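PDB 2DVZ: putative exported protein from Bordetella pertussis, which binds glutamate and probably serves as a periplasmic solute receptor of the Bug family for uptake by a transporter. Local coordinates for residues 129-132 / 133-137; 158-161 / 162-165. All coordinates share one frame; numbering follows the deposited sequence.

Interaction 1: 129-132 / 133-137; sequences DFKG and FLEEL. With CD (cadmium ion), chain C; CD (cadmium ion), chain D; CD (cadmium ion), chain E.
The first turns of helix 130-138 hold this contact, with D129 as the N-cap, where F133 N donates to D129 O at 3.0 Å. The cap is completed by the side chain: D129 OD1 accepts from G132 N at 3.1 Å. To reach forward to that amide, CG of D129 stands between its own backbone N and carbonyl carbon (chi1 50°). The same carboxylate chelates a cadmium ion, OD1 at 2.4 Å and OD2 at 2.2 Å from the metal, so OD1 is shared by ion and helix end. One water joins this ion to a second, which E135 OE1 binds. The other oxygen of that glutamate turns to K131: K131 NZ lies 2.9 Å from E135 OE2, which receives it on its syn lone pair, an i to i+4 salt bridge. One carboxylate is thus divided between a lysine and a metal, which probably steadies its negative charge. E136 OE1 holds a third ion further along the helix.

On the apolar side the F133 ring presents its edge to a face of F130, a T-shaped pair with planes at 71°. L134 approaches the F130 ring obliquely, its CD1 3.6 Å from F130 CE2.

This apolar side faces inward. F130 and L134 pack on F162 of helix 154-166, while F133 rests on V119 and V121 of strand 106-121 and M212 of strand 210-215, so the helix covers the sheet with its metal-binding side turned from it.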
# COMPACT_ATOMS: atom_id res chain seq x y z
N ASP A 129 -11.60 -12.59 17.84
CA ASP A 129 -11.93 -12.97 16.47
C ASP A 129 -12.78 -11.86 15.86
O ASP A 129 -13.27 -11.00 16.58
CB ASP A 129 -12.59 -14.36 16.43
CG ASP A 129 -13.74 -14.50 17.41
OD1 ASP A 129 -14.72 -13.75 17.29
OD2 ASP A 129 -13.72 -15.37 18.30
N PHE A 130 -12.93 -11.90 14.53
CA PHE A 130 -13.73 -10.97 13.74
C PHE A 130 -15.20 -10.86 14.20
O PHE A 130 -15.76 -9.74 14.27
CB PHE A 130 -13.67 -11.37 12.25
CG PHE A 130 -14.00 -10.24 11.32
CD1 PHE A 130 -12.98 -9.40 10.84
CD2 PHE A 130 -15.32 -9.95 10.98
CE1 PHE A 130 -13.24 -8.34 10.01
CE2 PHE A 130 -15.62 -8.86 10.11
CZ PHE A 130 -14.56 -8.07 9.63
N LYS A 131 -15.81 -12.01 14.51
CA LYS A 131 -17.20 -12.05 15.01
C LYS A 131 -17.42 -11.16 16.22
O LYS A 131 -18.36 -10.35 16.23
CB LYS A 131 -17.62 -13.50 15.36
CG LYS A 131 -19.07 -13.60 15.78
CD LYS A 131 -19.56 -15.01 15.86
CE LYS A 131 -20.97 -15.04 16.50
NZ LYS A 131 -20.96 -14.70 17.99
N GLY A 132 -16.55 -11.31 17.22
CA GLY A 132 -16.63 -10.53 18.47
C GLY A 132 -16.12 -9.09 18.34
O GLY A 132 -16.46 -8.19 19.13
N PHE A 133 -15.24 -8.92 17.35
CA PHE A 133 -14.75 -7.64 16.89
C PHE A 133 -15.91 -6.73 16.44
O PHE A 133 -16.11 -5.64 16.97
CB PHE A 133 -13.70 -7.92 15.79
CG PHE A 133 -13.11 -6.70 15.16
CD1 PHE A 133 -13.03 -6.59 13.77
CD2 PHE A 133 -12.61 -5.63 15.96
CE1 PHE A 133 -12.44 -5.46 13.16
CE2 PHE A 133 -12.04 -4.47 15.36
CZ PHE A 133 -11.94 -4.40 13.96
N LEU A 134 -16.69 -7.21 15.49
CA LEU A 134 -17.91 -6.54 15.08
C LEU A 134 -18.90 -6.29 16.21
O LEU A 134 -19.39 -5.19 16.34
CB LEU A 134 -18.58 -7.34 13.95
CG LEU A 134 -17.83 -7.41 12.61
CD1 LEU A 134 -18.81 -7.86 11.55
CD2 LEU A 134 -17.25 -6.04 12.25
N GLU A 135 -19.19 -7.30 17.02
CA GLU A 135 -20.06 -7.16 18.18
C GLU A 135 -19.65 -5.98 19.05
O GLU A 135 -20.48 -5.09 19.27
CB GLU A 135 -20.09 -8.43 19.00
CG GLU A 135 -21.04 -9.45 18.42
CD GLU A 135 -20.77 -10.86 18.89
OE1 GLU A 135 -20.17 -11.00 19.96
OE2 GLU A 135 -21.15 -11.82 18.19
N GLU A 136 -18.40 -5.99 19.52
CA GLU A 136 -17.81 -4.89 20.32
C GLU A 136 -17.97 -3.48 19.68
O GLU A 136 -18.34 -2.52 20.37
CB GLU A 136 -16.32 -5.20 20.61
CG GLU A 136 -15.48 -4.09 21.30
CD GLU A 136 -15.93 -3.70 22.71
OE1 GLU A 136 -16.66 -4.48 23.38
OE2 GLU A 136 -15.53 -2.60 23.19
N LEU A 137 -17.70 -3.37 18.38
CA LEU A 137 -17.84 -2.07 17.67
C LEU A 137 -19.29 -1.62 17.56
O LEU A 137 -19.57 -0.43 17.61
CB LEU A 137 -17.24 -2.16 16.26
CG LEU A 137 -15.74 -2.43 16.09
CD1 LEU A 137 -15.42 -2.40 14.60
CD2 LEU A 137 -14.87 -1.40 16.86
CD CD C . -15.55 -14.73 19.37
CD CD D . -19.09 -12.81 21.21
CD CD E . -17.63 -4.45 25.46
O HOH W 1 -16.43 -2.60 25.90
O HOH W 2 -17.57 -13.87 19.36
O HOH W 3 -14.31 -12.64 20.62
O HOH W 4 -16.06 -16.08 21.43
O HOH W 5 -19.22 -6.68 25.00

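Interaction 2: 158-161 / 162-165; sequences MGES and FKMA
K163 reaches back along its own helix to E160, one turn earlier. Its CB starts beside the carbonyl oxygens of that turn, 3.5 Å from E160 O, and CG closes on G159 O at 3.2 Å, because chi1 (-75°) sets CG beside the backbone N. CD stays near the same G159 oxygen and also comes alongside E160 OE2. There the chain bends (chi3 62°), which brings CE and then NZ in front of the carboxylate. NZ donates to E160 OE2 at 3.1 Å, using the syn lone pair of that oxygen, and more weakly to OE1 at 3.3 Å, so the ammonium is forked across both oxygens. The two side chains run next to each other in the same direction.

The bridge lies on helix 154-166, the crossover helix of the beta-alpha-beta unit that leads from strand 145-148 to strand 171-174. Both charged ends have a further partner at those strands or next to them: Y146 OH is hydrogen-bonded to E160 OE2, and I170 O takes a hydrogen bond from K163 NZ. E160 OE2 is therefore shared by K163 NZ and Y146 OH, and K163 NZ by the E160 carboxylate and I170 O.

Regular i to i+4 backbone bonds run beneath, such as F162 N to M158 O at 2.9 Å and A165 N to S161 O at 3.0 Å. The F162 ring leads away from the preceding turn to meet F194 edge-to-face. Selenomethionine M158, nearer the start of the helix, touches F229, and its side chain lies about 6 Å from that of N196, a glutamate-binding residue.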
# COMPACT_ATOMS: atom_id res chain seq x y z
N MSE A 158 -10.22 1.94 2.86
CA MSE A 158 -10.40 0.65 3.52
C MSE A 158 -11.26 0.77 4.77
O MSE A 158 -12.26 0.10 4.86
CB MSE A 158 -9.04 0.02 3.84
CG MSE A 158 -9.13 -1.42 4.12
SE MSE A 158 -7.49 -2.18 4.80
CE MSE A 158 -8.23 -3.97 5.31
N GLY A 159 -10.89 1.67 5.69
CA GLY A 159 -11.65 1.90 6.91
C GLY A 159 -13.11 2.28 6.68
O GLY A 159 -13.98 1.82 7.40
N GLU A 160 -13.34 3.11 5.66
CA GLU A 160 -14.65 3.64 5.35
C GLU A 160 -15.51 2.60 4.68
O GLU A 160 -16.71 2.52 4.93
CB GLU A 160 -14.51 4.88 4.46
CG GLU A 160 -14.00 6.16 5.22
CD GLU A 160 -14.73 6.42 6.56
OE1 GLU A 160 -15.97 6.60 6.56
OE2 GLU A 160 -14.06 6.45 7.62
N SER A 161 -14.88 1.82 3.81
CA SER A 161 -15.51 0.61 3.23
C SER A 161 -15.93 -0.43 4.27
O SER A 161 -17.02 -1.02 4.16
CB SER A 161 -14.55 -0.03 2.22
OG SER A 161 -14.59 0.76 1.05
N PHE A 162 -15.06 -0.64 5.25
CA PHE A 162 -15.33 -1.53 6.35
C PHE A 162 -16.57 -1.10 7.15
O PHE A 162 -17.47 -1.91 7.46
CB PHE A 162 -14.08 -1.55 7.25
CG PHE A 162 -14.22 -2.39 8.47
CD1 PHE A 162 -13.75 -3.70 8.47
CD2 PHE A 162 -14.83 -1.89 9.62
CE1 PHE A 162 -13.87 -4.48 9.58
CE2 PHE A 162 -14.96 -2.69 10.76
CZ PHE A 162 -14.47 -3.99 10.74
N LYS A 163 -16.59 0.18 7.51
CA LYS A 163 -17.70 0.81 8.22
C LYS A 163 -19.02 0.59 7.47
O LYS A 163 -20.00 0.16 8.06
CB LYS A 163 -17.40 2.31 8.39
CG LYS A 163 -16.39 2.55 9.44
CD LYS A 163 -15.83 3.95 9.45
CE LYS A 163 -16.89 4.99 9.72
NZ LYS A 163 -16.18 6.31 9.84
N MSE A 164 -19.01 0.88 6.18
CA MSE A 164 -20.21 0.76 5.37
C MSE A 164 -20.74 -0.69 5.27
O MSE A 164 -21.95 -0.94 5.32
CB MSE A 164 -19.90 1.36 3.98
CG MSE A 164 -21.09 1.44 3.00
SE MSE A 164 -22.53 2.58 3.72
CE MSE A 164 -21.66 4.36 3.52
N ALA A 165 -19.82 -1.63 5.10
CA ALA A 165 -20.19 -3.03 4.85
C ALA A 165 -20.62 -3.73 6.12
O ALA A 165 -21.45 -4.64 6.06
CB ALA A 165 -19.05 -3.79 4.20

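How the interactions relate
Following the chain from its N terminus, interaction 1 is complete on helix 130-138 before strand 145-148 leads into helix 154-166 and interaction 2. Each contact closes only a turn of helix, within a single unbroken run of chain; the two are in series, neither nested nor crossed. Their centres lie 14 Å apart, and the helices meet largely round F162. F162 CZ is 3.5 Å from F133 CE1, and F162 CE2 is 3.9 Å from L137 CD1. This packing ties the helix that follows strand 106-121 to the crossover helix between strands 145-148 and 171-174, with three cadmium ions at helix 130-138 and the glutamate nearer M158.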